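Ribonuclease H (Uncultured organism, PDB 4IBN) probably cuts the RNA strand of RNA-DNA hybrids endonucleolytically, leaving 5'-phosphomonoester ends and using magnesium as cofactor. Local coordinates at residues A[39-44]-A[178-183]; A[66-71]-A[123-128]; A[103-108]-A[206-211]. All coordinates share one frame; numbering follows the deposited sequence.

Contact 1: residues A[39-44]-A[178-183]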
ATOM      1  N   GLY A  39       4.101  -5.764  -1.814  1.00 14.86           N
ATOM      2  CA  GLY A  39       3.770  -5.631  -3.207  1.00 16.18           C
ATOM      3  C   GLY A  39       2.677  -4.605  -3.456  1.00 17.15           C
ATOM      4  O   GLY A  39       1.724  -4.583  -2.761  1.00 16.88           O
ATOM      5  N   VAL A  40       2.895  -3.753  -4.454  1.00 15.40           N
ATOM      6  CA  VAL A  40       1.945  -2.727  -4.810  1.00 16.57           C
ATOM      7  C   VAL A  40       1.681  -2.663  -6.318  1.00 16.62           C
ATOM      8  O   VAL A  40       2.586  -2.585  -7.067  1.00 18.89           O
ATOM      9  CB  VAL A  40       2.469  -1.378  -4.407  1.00 17.77           C
ATOM     10  CG1 VAL A  40       1.495  -0.318  -4.689  1.00 23.01           C
ATOM     11  CG2 VAL A  40       2.838  -1.367  -2.991  1.00 21.66           C
ATOM     12  N   LEU A  41       0.416  -2.679  -6.712  1.00 15.32           N
ATOM     13  CA  LEU A  41       0.016  -2.411  -8.076  1.00 14.45           C
ATOM     14  C   LEU A  41      -0.623  -1.033  -8.134  1.00 16.45           C
ATOM     15  O   LEU A  41      -1.479  -0.756  -7.375  1.00 16.71           O
ATOM     16  CB  LEU A  41      -1.013  -3.438  -8.509  1.00 15.57           C
ATOM     17  CG  LEU A  41      -1.729  -3.224  -9.828  1.00 15.88           C
ATOM     18  CD1 LEU A  41      -0.798  -3.288 -10.986  1.00 18.84           C
ATOM     19  CD2 LEU A  41      -2.867  -4.163 -10.016  1.00 17.90           C
ATOM     20  N   VAL A  42      -0.169  -0.194  -9.069  1.00 16.16           N
ATOM     21  CA  VAL A  42      -0.776   1.111  -9.297  1.00 16.30           C
ATOM     22  C   VAL A  42      -1.492   1.112 -10.640  1.00 17.21           C
ATOM     23  O   VAL A  42      -0.895   0.809 -11.610  1.00 19.46           O
ATOM     24  CB  VAL A  42       0.293   2.229  -9.334  1.00 15.19           C
ATOM     25  CG1 VAL A  42      -0.341   3.590  -9.433  1.00 16.52           C
ATOM     26  CG2 VAL A  42       1.154   2.184  -8.091  1.00 17.08           C
ATOM     27  N   GLU A  43      -2.759   1.449 -10.646  1.00 16.08           N
ATOM     28  CA  GLU A  43      -3.534   1.568 -11.843  1.00 16.60           C
ATOM     29  C   GLU A  43      -3.762   3.010 -12.194  1.00 16.09           C
ATOM     30  O   GLU A  43      -4.027   3.771 -11.339  1.00 17.36           O
ATOM     31  CB  GLU A  43      -4.899   0.894 -11.698  1.00 17.94           C
ATOM     32  CG  GLU A  43      -4.794  -0.589 -11.505  1.00 19.24           C
ATOM     33  CD  GLU A  43      -6.077  -1.342 -11.788  1.00 21.97           C
ATOM     34  OE1 GLU A  43      -7.116  -0.702 -11.858  1.00 22.20           O
ATOM     35  OE2 GLU A  43      -6.015  -2.551 -11.925  1.00 19.37           O
ATOM     36  N   TYR A  44      -3.678   3.344 -13.479  1.00 17.23           N
ATOM     37  CA  TYR A  44      -3.923   4.706 -13.941  1.00 19.84           C
ATOM     38  C   TYR A  44      -4.676   4.726 -15.272  1.00 19.04           C
ATOM     39  O   TYR A  44      -4.251   4.105 -16.247  1.00 19.72           O
ATOM     40  CB  TYR A  44      -2.604   5.472 -14.072  1.00 20.02           C
ATOM     41  CG  TYR A  44      -2.751   6.842 -14.692  1.00 23.02           C
ATOM     42  CD1 TYR A  44      -3.196   7.922 -13.940  1.00 25.86           C
ATOM     43  CD2 TYR A  44      -2.448   7.057 -16.030  1.00 27.67           C
ATOM     44  CE1 TYR A  44      -3.332   9.177 -14.503  1.00 27.58           C
ATOM     45  CE2 TYR A  44      -2.581   8.309 -16.602  1.00 25.49           C
ATOM     46  CZ  TYR A  44      -3.024   9.364 -15.833  1.00 20.82           C
ATOM     47  OH  TYR A  44      -3.158  10.612 -16.398  1.00 29.65           O
ATOM     48  N   SER A 178       4.240  -3.119 -15.235  1.00 22.56           N
ATOM     49  CA  SER A 178       3.561  -4.154 -14.503  1.00 20.79           C
ATOM     50  C   SER A 178       3.523  -5.522 -15.124  1.00 22.65           C
ATOM     51  O   SER A 178       3.404  -5.666 -16.277  1.00 27.09           O
ATOM     52  CB  SER A 178       2.143  -3.745 -14.144  1.00 18.50           C
ATOM     53  OG  SER A 178       1.518  -4.676 -13.346  1.00 20.58           O
ATOM     54  N   GLY A 179       3.519  -6.508 -14.280  1.00 19.66           N
ATOM     55  CA  GLY A 179       3.332  -7.866 -14.710  1.00 20.55           C
ATOM     56  C   GLY A 179       1.889  -8.334 -14.648  1.00 20.68           C
ATOM     57  O   GLY A 179       1.610  -9.458 -14.872  1.00 21.29           O
ATOM     58  N   TYR A 180       0.981  -7.434 -14.345  1.00 17.75           N
ATOM     59  CA  TYR A 180      -0.364  -7.853 -14.066  1.00 17.36           C
ATOM     60  C   TYR A 180      -0.990  -8.605 -15.228  1.00 17.84           C
ATOM     61  O   TYR A 180      -1.601  -9.580 -15.057  1.00 18.53           O
ATOM     62  CB  TYR A 180      -1.302  -6.665 -13.732  1.00 19.44           C
ATOM     63  CG  TYR A 180      -2.724  -7.149 -13.568  1.00 16.00           C
ATOM     64  CD1 TYR A 180      -3.146  -7.682 -12.389  1.00 16.84           C
ATOM     65  CD2 TYR A 180      -3.607  -7.140 -14.597  1.00 18.03           C
ATOM     66  CE1 TYR A 180      -4.372  -8.182 -12.238  1.00 17.19           C
ATOM     67  CE2 TYR A 180      -4.842  -7.629 -14.450  1.00 16.82           C
ATOM     68  CZ  TYR A 180      -5.222  -8.151 -13.270  1.00 15.16           C
ATOM     69  OH  TYR A 180      -6.415  -8.678 -13.105  1.00 19.55           O
ATOM     70  N   GLU A 181      -0.830  -8.102 -16.422  1.00 19.24           N
ATOM     71  CA  GLU A 181      -1.522  -8.701 -17.527  1.00 22.16           C
ATOM     72  C   GLU A 181      -1.059 -10.113 -17.819  1.00 19.12           C
ATOM     73  O   GLU A 181      -1.815 -10.929 -18.171  1.00 21.98           O
ATOM     74  CB  GLU A 181      -1.421  -7.796 -18.741  1.00 22.86           C
ATOM     75  CG  GLU A 181      -2.322  -6.574 -18.609  1.00 29.16           C
ATOM     76  CD  GLU A 181      -1.713  -5.433 -17.773  1.00 32.50           C
ATOM     77  OE1 GLU A 181      -0.559  -5.529 -17.357  1.00 37.29           O
ATOM     78  OE2 GLU A 181      -2.399  -4.429 -17.588  1.00 30.36           O
ATOM     79  N   GLU A 182       0.220 -10.335 -17.727  1.00 20.82           N
ATOM     80  CA  GLU A 182       0.753 -11.658 -17.923  1.00 20.57           C
ATOM     81  C   GLU A 182       0.285 -12.601 -16.805  1.00 20.44           C
ATOM     82  O   GLU A 182      -0.103 -13.686 -17.046  1.00 22.94           O
ATOM     83  CB  GLU A 182       2.269 -11.616 -18.067  1.00 23.62           C
ATOM     84  CG  GLU A 182       2.785 -10.846 -19.288  1.00 28.61           C
ATOM     85  CD  GLU A 182       2.620 -11.580 -20.650  1.00 42.01           C
ATOM     86  OE1 GLU A 182       2.142 -12.723 -20.740  1.00 45.20           O
ATOM     87  OE2 GLU A 182       2.993 -11.004 -21.673  1.00 48.07           O
ATOM     88  N   TRP A 183       0.284 -12.126 -15.577  1.00 19.53           N
ATOM     89  CA  TRP A 183      -0.181 -12.926 -14.464  1.00 18.78           C
ATOM     90  C   TRP A 183      -1.661 -13.318 -14.647  1.00 18.92           C
ATOM     91  O   TRP A 183      -2.073 -14.374 -14.338  1.00 17.49           O
ATOM     92  CB  TRP A 183      -0.009 -12.145 -13.136  1.00 19.26           C
ATOM     93  CG  TRP A 183      -0.589 -12.777 -11.905  1.00 18.93           C
ATOM     94  CD1 TRP A 183       0.007 -13.644 -11.083  1.00 18.51           C
ATOM     95  CD2 TRP A 183      -1.872 -12.533 -11.355  1.00 21.02           C
ATOM     96  NE1 TRP A 183      -0.811 -13.997 -10.081  1.00 20.40           N
ATOM     97  CE2 TRP A 183      -1.982 -13.308 -10.217  1.00 21.69           C
ATOM     98  CE3 TRP A 183      -2.932 -11.713 -11.703  1.00 19.91           C
ATOM     99  CZ2 TRP A 183      -3.104 -13.298  -9.455  1.00 18.50           C
ATOM    100  CZ3 TRP A 183      -4.023 -11.732 -10.967  1.00 20.05           C
ATOM    101  CH2 TRP A 183      -4.111 -12.491  -9.837  1.00 19.73           C
TER

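Contact 2: residues A[66-71]-A[123-128]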
ATOM      1  N   THR A  66       8.371  -8.557   9.839  1.00 18.52           N
ATOM      2  CA  THR A  66       7.040  -8.887  10.298  1.00 18.30           C
ATOM      3  C   THR A  66       5.958  -8.409   9.326  1.00 17.22           C
ATOM      4  O   THR A  66       6.190  -7.614   8.530  1.00 17.02           O
ATOM      5  CB  THR A  66       6.730  -8.284  11.667  1.00 18.27           C
ATOM      6  OG1 THR A  66       6.682  -6.896  11.535  1.00 18.44           O
ATOM      7  CG2 THR A  66       7.756  -8.612  12.646  1.00 21.08           C
ATOM      8  N   ASN A  67       4.765  -8.957   9.448  1.00 19.31           N
ATOM      9  CA  ASN A  67       3.699  -8.602   8.566  1.00 18.57           C
ATOM     10  C   ASN A  67       3.327  -7.145   8.740  1.00 16.94           C
ATOM     11  O   ASN A  67       3.086  -6.498   7.791  1.00 22.05           O
ATOM     12  CB  ASN A  67       2.454  -9.453   8.729  1.00 24.49           C
ATOM     13  CG  ASN A  67       2.579 -10.794   8.079  1.00 32.20           C
ATOM     14  OD1 ASN A  67       2.503 -10.916   6.878  1.00 40.32           O
ATOM     15  ND2 ASN A  67       2.789 -11.811   8.877  1.00 42.98           N
ATOM     16  N   ASN A  68       3.308  -6.669   9.964  1.00 19.63           N
ATOM     17  CA  ASN A  68       3.003  -5.280  10.222  1.00 19.09           C
ATOM     18  C   ASN A  68       4.028  -4.347   9.638  1.00 19.59           C
ATOM     19  O   ASN A  68       3.689  -3.315   9.171  1.00 18.58           O
ATOM     20  CB  ASN A  68       2.833  -4.994  11.695  1.00 19.68           C
ATOM     21  CG  ASN A  68       1.533  -5.533  12.267  1.00 23.77           C
ATOM     22  OD1 ASN A  68       0.703  -6.000  11.578  1.00 27.23           O
ATOM     23  ND2 ASN A  68       1.391  -5.433  13.541  1.00 29.17           N
ATOM     24  N   ARG A  69       5.287  -4.711   9.737  1.00 15.90           N
ATOM     25  CA  ARG A  69       6.286  -3.856   9.162  1.00 17.67           C
ATOM     26  C   ARG A  69       6.119  -3.778   7.637  1.00 18.02           C
ATOM     27  O   ARG A  69       6.156  -2.744   7.059  1.00 18.27           O
ATOM     28  CB  ARG A  69       7.692  -4.391   9.453  1.00 19.77           C
ATOM     29  CG  ARG A  69       8.376  -3.925  10.711  1.00 24.35           C
ATOM     30  CD  ARG A  69       9.950  -4.235  10.695  1.00 24.61           C
ATOM     31  NE  ARG A  69      10.676  -3.641   9.585  1.00 27.22           N
ATOM     32  CZ  ARG A  69      11.109  -2.401   9.559  1.00 28.31           C
ATOM     33  NH1 ARG A  69      10.889  -1.642  10.587  1.00 31.01           N
ATOM     34  NH2 ARG A  69      11.727  -1.919   8.523  1.00 26.72           N
ATOM     35  N   MET A  70       5.952  -4.918   7.011  1.00 15.58           N
ATOM     36  CA  MET A  70       5.805  -4.951   5.578  1.00 17.24           C
ATOM     37  C   MET A  70       4.525  -4.218   5.070  1.00 17.84           C
ATOM     38  O   MET A  70       4.512  -3.633   4.029  1.00 17.96           O
ATOM     39  CB  MET A  70       5.970  -6.378   5.019  1.00 17.25           C
ATOM     40  CG  MET A  70       7.304  -6.980   5.300  1.00 19.69           C
ATOM     41  SD  MET A  70       8.732  -5.879   4.957  1.00 22.42           S
ATOM     42  CE  MET A  70       8.682  -5.777   3.235  1.00 24.45           C
ATOM     43  N   ALA A  71       3.471  -4.305   5.840  1.00 16.21           N
ATOM     44  CA  ALA A  71       2.282  -3.596   5.490  1.00 16.32           C
ATOM     45  C   ALA A  71       2.585  -2.096   5.480  1.00 15.80           C
ATOM     46  O   ALA A  71       2.199  -1.424   4.597  1.00 18.23           O
ATOM     47  CB  ALA A  71       1.198  -3.910   6.438  1.00 15.82           C
ATOM     48  N   ILE A 123       5.124  -3.158  20.990  1.00 31.18           N
ATOM     49  CA  ILE A 123       5.877  -2.991  19.767  1.00 30.03           C
ATOM     50  C   ILE A 123       4.956  -2.466  18.707  1.00 28.83           C
ATOM     51  O   ILE A 123       4.314  -3.199  18.041  1.00 31.59           O
ATOM     52  CB  ILE A 123       6.473  -4.293  19.313  1.00 31.58           C
ATOM     53  CG1 ILE A 123       7.600  -4.689  20.247  1.00 32.48           C
ATOM     54  CG2 ILE A 123       7.040  -4.139  17.969  1.00 34.15           C
ATOM     55  CD1 ILE A 123       8.369  -5.889  19.792  1.00 40.13           C
ATOM     56  N   GLU A 124       4.857  -1.166  18.612  1.00 28.35           N
ATOM     57  CA  GLU A 124       3.859  -0.550  17.789  1.00 25.05           C
ATOM     58  C   GLU A 124       4.363  -0.064  16.406  1.00 24.55           C
ATOM     59  O   GLU A 124       3.637   0.521  15.708  1.00 24.22           O
ATOM     60  CB  GLU A 124       3.273   0.631  18.542  1.00 27.73           C
ATOM     61  CG  GLU A 124       2.577   0.284  19.797  1.00 36.14           C
ATOM     62  CD  GLU A 124       2.471   1.451  20.812  1.00 43.31           C
ATOM     63  OE1 GLU A 124       3.461   1.830  21.449  1.00 33.44           O
ATOM     64  OE2 GLU A 124       1.354   1.928  20.995  1.00 43.19           O
ATOM     65  N   ASN A 125       5.615  -0.270  16.088  1.00 22.22           N
ATOM     66  CA  ASN A 125       6.176   0.223  14.846  1.00 23.23           C
ATOM     67  C   ASN A 125       6.028   1.751  14.679  1.00 21.86           C
ATOM     68  O   ASN A 125       5.872   2.217  13.604  1.00 20.94           O
ATOM     69  CB  ASN A 125       5.513  -0.427  13.645  1.00 21.61           C
ATOM     70  CG  ASN A 125       5.424  -1.917  13.742  1.00 31.19           C
ATOM     71  OD1 ASN A 125       4.356  -2.457  13.788  1.00 38.84           O
ATOM     72  ND2 ASN A 125       6.524  -2.563  13.739  1.00 26.72           N
ATOM     73  N   LEU A 126       6.144   2.497  15.755  1.00 23.58           N
ATOM     74  CA  LEU A 126       5.862   3.904  15.709  1.00 21.42           C
ATOM     75  C   LEU A 126       6.743   4.673  14.728  1.00 19.25           C
ATOM     76  O   LEU A 126       6.276   5.593  14.130  1.00 23.47           O
ATOM     77  CB  LEU A 126       5.929   4.561  17.092  1.00 21.72           C
ATOM     78  CG  LEU A 126       4.865   4.169  18.103  1.00 24.85           C
ATOM     79  CD1 LEU A 126       5.012   4.917  19.394  1.00 29.54           C
ATOM     80  CD2 LEU A 126       3.456   4.221  17.598  1.00 27.64           C
ATOM     81  N   ALA A 127       8.011   4.331  14.617  1.00 19.26           N
ATOM     82  CA  ALA A 127       8.862   5.041  13.687  1.00 18.97           C
ATOM     83  C   ALA A 127       8.401   4.872  12.248  1.00 19.54           C
ATOM     84  O   ALA A 127       8.403   5.797  11.505  1.00 19.93           O
ATOM     85  CB  ALA A 127      10.277   4.620  13.828  1.00 22.16           C
ATOM     86  N   LEU A 128       8.037   3.658  11.892  1.00 17.53           N
ATOM     87  CA  LEU A 128       7.515   3.397  10.581  1.00 19.33           C
ATOM     88  C   LEU A 128       6.189   4.076  10.321  1.00 17.50           C
ATOM     89  O   LEU A 128       5.963   4.523   9.275  1.00 20.05           O
ATOM     90  CB  LEU A 128       7.404   1.915  10.294  1.00 20.39           C
ATOM     91  CG  LEU A 128       8.492   1.130   9.614  1.00 30.99           C
ATOM     92  CD1 LEU A 128       7.878  -0.157   9.190  1.00 25.52           C
ATOM     93  CD2 LEU A 128       9.063   1.782   8.447  1.00 22.24           C
TER
HETATM   94  O   HOH W   1       6.644  -5.557  13.978  1.00 27.06           O
HETATM   95  O   HOH W   2       9.082  -1.844  13.068  1.00 32.12           O

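Contact 3: residues A[103-108]-A[206-211]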
ATOM      1  N   GLY A 103      -5.391   2.070  11.082  1.00 17.14           N
ATOM      2  CA  GLY A 103      -4.367   2.975  11.541  1.00 19.44           C
ATOM      3  C   GLY A 103      -4.410   4.317  10.871  1.00 20.37           C
ATOM      4  O   GLY A 103      -4.313   5.299  11.509  1.00 19.09           O
ATOM      5  N   MET A 104      -4.545   4.330   9.562  1.00 20.06           N
ATOM      6  CA  MET A 104      -4.615   5.590   8.847  1.00 19.35           C
ATOM      7  C   MET A 104      -5.871   6.396   9.078  1.00 19.32           C
ATOM      8  O   MET A 104      -5.872   7.556   8.898  1.00 20.69           O
ATOM      9  CB  MET A 104      -4.380   5.414   7.368  1.00 18.62           C
ATOM     10  CG  MET A 104      -3.043   4.906   7.084  1.00 19.16           C
ATOM     11  SD  MET A 104      -1.812   6.205   7.381  1.00 21.77           S
ATOM     12  CE  MET A 104      -0.373   5.535   6.613  1.00 25.66           C
ATOM     13  N   THR A 105      -6.958   5.722   9.356  1.00 18.28           N
ATOM     14  CA  THR A 105      -8.198   6.417   9.530  1.00 18.33           C
ATOM     15  C   THR A 105      -8.513   6.751  10.951  1.00 19.49           C
ATOM     16  O   THR A 105      -9.312   7.611  11.204  1.00 20.13           O
ATOM     17  CB  THR A 105      -9.406   5.631   8.989  1.00 17.53           C
ATOM     18  OG1 THR A 105      -9.492   4.352   9.577  1.00 19.27           O
ATOM     19  CG2 THR A 105      -9.330   5.504   7.493  1.00 18.43           C
ATOM     20  N   ARG A 106      -7.941   5.988  11.864  1.00 18.16           N
ATOM     21  CA  ARG A 106      -8.173   6.165  13.282  1.00 20.25           C
ATOM     22  C   ARG A 106      -6.949   6.251  14.155  1.00 20.91           C
ATOM     23  O   ARG A 106      -6.742   7.193  14.798  1.00 23.72           O
ATOM     24  CB  ARG A 106      -9.046   5.050  13.822  1.00 21.85           C
ATOM     25  CG  ARG A 106     -10.385   5.005  13.289  1.00 21.32           C
ATOM     26  CD  ARG A 106     -11.184   3.839  13.845  1.00 28.40           C
ATOM     27  NE  ARG A 106     -12.493   3.804  13.253  1.00 34.39           N
ATOM     28  CZ  ARG A 106     -13.583   4.202  13.875  1.00 33.70           C
ATOM     29  NH1 ARG A 106     -13.524   4.617  15.123  1.00 31.37           N
ATOM     30  NH2 ARG A 106     -14.737   4.154  13.247  1.00 36.88           N
ATOM     31  N   TRP A 107      -6.155   5.210  14.188  1.00 19.10           N
ATOM     32  CA  TRP A 107      -5.133   5.116  15.201  1.00 19.41           C
ATOM     33  C   TRP A 107      -4.061   6.215  15.171  1.00 19.84           C
ATOM     34  O   TRP A 107      -3.634   6.613  16.184  1.00 21.60           O
ATOM     35  CB  TRP A 107      -4.488   3.741  15.196  1.00 20.05           C
ATOM     36  CG  TRP A 107      -5.384   2.580  15.181  1.00 24.07           C
ATOM     37  CD1 TRP A 107      -6.644   2.504  15.599  1.00 27.06           C
ATOM     38  CD2 TRP A 107      -5.043   1.293  14.726  1.00 27.07           C
ATOM     39  NE1 TRP A 107      -7.132   1.248  15.416  1.00 32.79           N
ATOM     40  CE2 TRP A 107      -6.145   0.484  14.876  1.00 28.23           C
ATOM     41  CE3 TRP A 107      -3.899   0.750  14.207  1.00 40.52           C
ATOM     42  CZ2 TRP A 107      -6.130  -0.850  14.553  1.00 32.50           C
ATOM     43  CZ3 TRP A 107      -3.904  -0.595  13.840  1.00 32.45           C
ATOM     44  CH2 TRP A 107      -5.005  -1.360  14.028  1.00 39.56           C
ATOM     45  N   VAL A 108      -3.657   6.685  13.996  1.00 19.09           N
ATOM     46  CA  VAL A 108      -2.599   7.660  13.909  1.00 17.97           C
ATOM     47  C   VAL A 108      -3.042   8.907  14.624  1.00 19.84           C
ATOM     48  O   VAL A 108      -2.288   9.603  15.179  1.00 20.22           O
ATOM     49  CB  VAL A 108      -2.194   8.029  12.487  1.00 18.22           C
ATOM     50  CG1 VAL A 108      -1.385   6.964  11.897  1.00 20.34           C
ATOM     51  CG2 VAL A 108      -3.359   8.311  11.680  1.00 21.61           C
ATOM     52  N   ARG A 206     -13.795   9.347  -2.111  1.00 23.90           N
ATOM     53  CA  ARG A 206     -14.123   9.869  -0.813  1.00 24.60           C
ATOM     54  C   ARG A 206     -12.899   9.857   0.102  1.00 20.29           C
ATOM     55  O   ARG A 206     -12.731   8.958   0.840  1.00 23.79           O
ATOM     56  CB  ARG A 206     -15.233   9.017  -0.198  1.00 28.19           C
ATOM     57  CG  ARG A 206     -16.621   9.255  -0.815  1.00 37.38           C
ATOM     58  CD  ARG A 206     -16.845  10.734  -1.068  1.00 46.05           C
ATOM     59  NE  ARG A 206     -18.190  11.071  -1.530  1.00 56.01           N
ATOM     60  CZ  ARG A 206     -18.483  11.482  -2.764  1.00 60.33           C
ATOM     61  NH1 ARG A 206     -17.533  11.604  -3.670  1.00 59.92           N
ATOM     62  NH2 ARG A 206     -19.740  11.765  -3.099  1.00 61.11           N
ATOM     63  N   PRO A 207     -12.051  10.843   0.019  1.00 21.13           N
ATOM     64  CA  PRO A 207     -10.827  10.803   0.797  1.00 18.59           C
ATOM     65  C   PRO A 207     -11.030  10.996   2.272  1.00 20.63           C
ATOM     66  O   PRO A 207     -11.910  11.702   2.679  1.00 20.89           O
ATOM     67  CB  PRO A 207     -10.028  11.969   0.271  1.00 20.76           C
ATOM     68  CG  PRO A 207     -11.000  12.875  -0.174  1.00 22.51           C
ATOM     69  CD  PRO A 207     -12.101  12.073  -0.764  1.00 21.73           C
ATOM     70  N   SER A 208     -10.146  10.389   3.032  1.00 21.26           N
ATOM     71  CA  SER A 208     -10.073  10.563   4.465  1.00 22.67           C
ATOM     72  C   SER A 208      -9.506  11.894   4.778  1.00 22.83           C
ATOM     73  O   SER A 208      -8.926  12.506   3.971  1.00 22.51           O
ATOM     74  CB  SER A 208      -9.155   9.539   5.074  1.00 23.42           C
ATOM     75  OG  SER A 208      -9.793   8.340   5.225  1.00 27.74           O
ATOM     76  N   PRO A 209      -9.645  12.314   6.015  1.00 27.42           N
ATOM     77  CA  PRO A 209      -9.034  13.552   6.415  1.00 29.75           C
ATOM     78  C   PRO A 209      -7.544  13.440   6.434  1.00 25.68           C
ATOM     79  O   PRO A 209      -7.008  12.416   6.555  1.00 24.46           O
ATOM     80  CB  PRO A 209      -9.535  13.746   7.848  1.00 30.75           C
ATOM     81  CG  PRO A 209     -10.082  12.528   8.237  1.00 30.40           C
ATOM     82  CD  PRO A 209     -10.543  11.823   7.052  1.00 31.25           C
ATOM     83  N   ALA A 210      -6.946  14.577   6.333  1.00 29.11           N
ATOM     84  CA  ALA A 210      -5.531  14.722   6.351  1.00 29.81           C
ATOM     85  C   ALA A 210      -4.930  14.213   7.669  1.00 29.17           C
ATOM     86  O   ALA A 210      -5.575  14.181   8.674  1.00 30.41           O
ATOM     87  CB  ALA A 210      -5.220  16.104   6.176  1.00 28.91           C
ATOM     88  N   LEU A 211      -3.743  13.669   7.577  1.00 28.43           N
ATOM     89  CA  LEU A 211      -3.100  13.070   8.704  1.00 25.80           C
ATOM     90  C   LEU A 211      -2.430  14.132   9.546  1.00 30.23           C
ATOM     91  O   LEU A 211      -2.082  15.174   9.056  1.00 28.32           O
ATOM     92  CB  LEU A 211      -2.106  12.009   8.259  1.00 26.25           C
ATOM     93  CG  LEU A 211      -2.645  10.905   7.373  1.00 27.49           C
ATOM     94  CD1 LEU A 211      -1.608  10.057   6.794  1.00 25.62           C
ATOM     95  CD2 LEU A 211      -3.633  10.090   8.072  1.00 30.28           C
TER
HETATM   96  O   HOH W   3      -7.385  10.006   8.357  1.00 25.61           O

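Contact 1: residues A[39-44]-A[178-183]
The flat group of this contact, the phenol ring of Tyr-180, is met obliquely by Leu-41, whose CD2 lies 4.3 Å from ring atom CD1 of Tyr-180. Tyr-157 of helix 153-168 adds an edge-to-face contact with the same ring. Leu-41 carries nearly all of the strand's share in the contact, 55 of the 107 Å² buried in total. With CG anti to the backbone N (chi1 171°), its isobutyl end is carried to the start of the helix. There CD2 meets the tyrosine, while CD1 stands 3.6 Å from OG of Ser-178, a methyl-to-hydroxyl touch without a hydrogen bond. The polar demand of that hydroxyl is met by other partners. Ser-178 OG accepts from Tyr-180 N at 3.0 Å, with an N-H...O angle of 153°, which closes an ST turn at the start of helix 180-184. It also bonds to Asp-57, whose carboxylate receives the backbone N-H of Gly-179 at the N-cap as well, so two bonds hold the hydroxyl that CD1 of Leu-41 touches. Helix 180-184 then opens with the bond from Trp-183 N to Gly-179 O (3.1 Å). Further along, OE2 of Glu-43 and OE2 of Glu-181 are 7.0 Å apart; Arg-55 makes a salt bridge to each, which would offset their like charges. The geometry is that of a strand in the central mixed sheet of the RNase H fold, packed through one leucine against the start of a short helix, held by an ST turn, that follows edge strand 176-177.

Contact 2: residues A[66-71]-A[123-128]
Among van der Waals contacts, Arg-69 and Leu-128 give up the most surface, 68 and 62 of the 208 Å² buried here. CD1 of Leu-128 sits over one face of the guanidinium, displaced toward its rim, and comes within 3.6 Å of NH1 of Arg-69; the two side chains cross at about a right angle. A bend at chi3 (58°) turns the end of the arginine back toward the leucine. Asn-125 passes at a slant across the arginine: its ND2 is 3.8 Å from CG of Arg-69, its OD1 is 3.6 Å from CB of Asn-68, and its amide plane stands 67° from the guanidinium plane.

Direct hydrogen bonds are absent between the two segments, and two waters take their place. Both accept from ND2 of Asn-125: one, at 3.0 Å from that nitrogen, also bonds to Thr-66 OG1, while the other, at 2.7 Å from it, also accepts from Arg-69 NH1 and lies at the guanidinium edge, in plane. OD1 of Asn-125 makes a weak hydrogen bond with Tyr-99 OH. Thr-66 OG1 has a second task, accepting from Arg-69 N at 3.2 Å (158°) as N-cap of helix 67-82.

Among charged groups, Arg-69 NH2 forms a salt bridge with Glu-62 of strand 53-62, which holds the NH2 end of the guanidinium. The contact joins the starts of helices 67-82 and 126-136 at the surface, with Leu-128 continuing onto Leu-72 and Ile-76 of the first helix and helix 98-113 touching Asn-68 through Tyr-99.

Contact 3: residues A[103-108]-A[206-211]
Thr-105 and Ser-208 mark the nearest backbone approach, CA to CA 6.8 Å, where residues 207-211, with phi and psi near the polyproline II conformation, pass a helix widened by a pi-type turn. That turn shows in the bond from Val-108 N to Gly-103 O (2.9 Å), a five-residue step that bypasses Met-104 O. The bypassed carbonyl is used across the contact: one water donates to Met-104 O at 2.9 Å and to Pro-209 O at 3.0 Å, and CD2 of Leu-211 rests 3.5 Å from the same Met-104 O.

Leu-211 is the main apolar side chain. Its CD1 lies 3.9 Å from SD of Met-104 and its CD2 4.0 Å from CG2 of Val-108, crossing both side chains obliquely. Thr-105 turns CG2 to the loop, 3.7 Å from OG of Ser-208; with chi1 at 56° its own OG1 goes back to bond Val-101 O inside the helix.

Around this contact, Leu-211 also reaches Val-133 and Val-136 of helix 126-136, and Trp-143 of strand 140-145 touches Met-104, Thr-105 and Ser-208. A backbone bond between Ser-208 and Val-141 ties the loop to strand 140-145, while Leu-211 touches both helix 98-113 and helix 126-136.

Overall arrangement
Contact 1 is buried, contact 2 lies at the surface and contact 3 falls between, and their chemistry follows. No direct hydrogen bond crosses any of the three; contact 1 rests on the methyls of one leucine, against a ring and a hydroxyl, while waters bridge contacts 2 and 3. The centre of contact 1 is about 25 Å from each of the others, across the chain's centre; its strand lies within the central sheet, while contacts 2 and 3 involve helices 67-82, 98-113 and 126-136. Contacts 2 and 3 are closer, centres about 17 Å apart, and share helix 126-136: 123-128 begins it, and Leu-211 packs on it. In sequence, contact 2 nests inside contact 1, whereas contact 3 crosses both.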